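Side-chain contact in HigA antitoxin (Streptococcus pneumoniae TIGR4, PDB 6AF4), which probably binds DNA through a helix-turn-helix domain and serves as the antitoxin of a HigBA toxin-antitoxin pair: residues 21-24 with 25-29. Sequence-based numbering, arbitrary orientation.
Sequences EEIL and ESDMR
E21 and E25 stand one helical turn apart with their side chains alongside each other and running the same way, the carboxylate planes turned 67° against each other. E21 OE2 and E25 OE2 lie 4.0 Å apart, a separation at which the like charges probably disfavour each other mildly; K78 of the second subunit packs on E21 and forms a long, weak ion pair with E25 OE2, which could offset this. The backbone here follows the i to i+4 pattern of an alpha-helix. E25 N donates to E21 O at 3.2 Å, nearly straight at 169°; S26 N reaches E22 O at 3.0 Å, D27 N meets I23 O at 2.8 Å, and M28 N meets L24 O at 3.0 Å. The other pair of side chains aligned along the helix is I23 and D27, where I23 CG2 comes within 3.8 Å of D27 OD2. With CG anti to the carbonyl carbon of D27 (chi1 -81°), the carboxylate lies back over the preceding turn, D27 CG being 3.3 Å from I23 O. Several polar ends find partners beyond the two segments. Within the chain, D27 OD1 forms a salt bridge with R14 and E22 OE1 accepts from S19 N; on the chain of another protein, E22 OE2 pairs with a basic side chain, S26 OG bonds an acidic one, and R29 NE forms a salt bridge with an acidic group. These bonds lie near the N-terminal end of helix 20-40. R14 ties this turn to helix 10-17, I23 rests on F18 in the connection between the two helices, and L24 meets L92 just beyond strand 85-91, while L24 packs on T86 and M28 on L73 of the second subunit.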
loop_
_atom_site.group_PDB
_atom_site.type_symbol
_atom_site.label_atom_id
_atom_site.label_comp_id
_atom_site.label_asym_id
_atom_site.label_seq_id
_atom_site.Cartn_x
_atom_site.Cartn_y
_atom_site.Cartn_z
ATOM N N GLU H 21 -6.880 -9.632 10.560
ATOM C CA GLU H 21 -6.914 -8.444 9.714
ATOM C C GLU H 21 -6.339 -7.205 10.394
ATOM O O GLU H 21 -5.537 -6.481 9.812
ATOM C CB GLU H 21 -8.358 -8.176 9.288
ATOM C CG GLU H 21 -8.631 -6.764 8.799
ATOM C CD GLU H 21 -10.094 -6.395 8.951
ATOM O OE1 GLU H 21 -10.829 -7.161 9.614
ATOM O OE2 GLU H 21 -10.506 -5.343 8.422
ATOM N N GLU H 22 -6.768 -6.964 11.628
ATOM C CA GLU H 22 -6.344 -5.786 12.376
ATOM C C GLU H 22 -4.857 -5.827 12.674
ATOM O O GLU H 22 -4.188 -4.796 12.689
ATOM C CB GLU H 22 -7.128 -5.672 13.681
ATOM C CG GLU H 22 -8.551 -5.194 13.496
ATOM C CD GLU H 22 -9.388 -5.367 14.745
ATOM O OE1 GLU H 22 -9.183 -6.366 15.471
ATOM O OE2 GLU H 22 -10.250 -4.501 15.002
ATOM N N ILE H 23 -4.346 -7.032 12.904
ATOM C CA ILE H 23 -2.939 -7.223 13.222
ATOM C C ILE H 23 -2.058 -6.957 12.004
ATOM O O ILE H 23 -1.029 -6.292 12.113
ATOM C CB ILE H 23 -2.682 -8.645 13.761
ATOM C CG1 ILE H 23 -3.250 -8.776 15.175
ATOM C CG2 ILE H 23 -1.194 -8.972 13.766
ATOM C CD1 ILE H 23 -3.138 -10.168 15.755
ATOM N N LEU H 24 -2.472 -7.455 10.844
ATOM C CA LEU H 24 -1.697 -7.262 9.624
ATOM C C LEU H 24 -1.611 -5.773 9.274
ATOM O O LEU H 24 -0.537 -5.266 8.939
ATOM C CB LEU H 24 -2.314 -8.053 8.470
ATOM C CG LEU H 24 -1.402 -8.617 7.373
ATOM C CD1 LEU H 24 -2.264 -9.317 6.341
ATOM C CD2 LEU H 24 -0.511 -7.562 6.711
ATOM N N GLU H 25 -2.736 -5.072 9.363
ATOM C CA GLU H 25 -2.745 -3.640 9.079
ATOM C C GLU H 25 -1.960 -2.866 10.129
ATOM O O GLU H 25 -1.365 -1.831 9.833
ATOM C CB GLU H 25 -4.172 -3.114 8.997
ATOM C CG GLU H 25 -4.920 -3.609 7.785
ATOM C CD GLU H 25 -6.281 -2.978 7.657
ATOM O OE1 GLU H 25 -6.482 -1.878 8.213
ATOM O OE2 GLU H 25 -7.150 -3.586 7.002
ATOM N N SER H 26 -1.962 -3.373 11.357
ATOM C CA SER H 26 -1.166 -2.776 12.418
ATOM C C SER H 26 0.317 -2.980 12.136
ATOM O O SER H 26 1.122 -2.070 12.335
ATOM C CB SER H 26 -1.535 -3.373 13.776
ATOM O OG SER H 26 -0.705 -2.855 14.800
ATOM N N ASP H 27 0.670 -4.175 11.664
ATOM C CA ASP H 27 2.058 -4.498 11.343
ATOM C C ASP H 27 2.593 -3.625 10.211
ATOM O O ASP H 27 3.776 -3.288 10.183
ATOM C CB ASP H 27 2.202 -5.976 10.971
ATOM C CG ASP H 27 2.267 -6.885 12.187
ATOM O OD1 ASP H 27 2.538 -6.381 13.298
ATOM O OD2 ASP H 27 2.054 -8.106 12.031
ATOM N N MET H 28 1.720 -3.259 9.279
ATOM C CA MET H 28 2.118 -2.400 8.172
ATOM C C MET H 28 2.357 -0.975 8.655
ATOM O O MET H 28 3.314 -0.325 8.236
ATOM C CB MET H 28 1.061 -2.415 7.065
ATOM C CG MET H 28 1.407 -1.524 5.878
ATOM S SD MET H 28 3.031 -1.897 5.174
ATOM C CE MET H 28 2.736 -3.508 4.450
ATOM N N ARG H 29 1.488 -0.494 9.540
ATOM C CA ARG H 29 1.630 0.853 10.083
ATOM C C ARG H 29 2.914 0.996 10.896
ATOM O O ARG H 29 3.589 2.019 10.813
ATOM C CB ARG H 29 0.422 1.227 10.946
ATOM C CG ARG H 29 -0.850 1.501 10.156
ATOM C CD ARG H 29 -1.878 2.251 10.995
ATOM N NE ARG H 29 -2.276 1.506 12.187
ATOM C CZ ARG H 29 -3.215 0.563 12.203
ATOM N NH1 ARG H 29 -3.855 0.239 11.089
ATOM N NH2 ARG H 29 -3.511 -0.063 13.335
#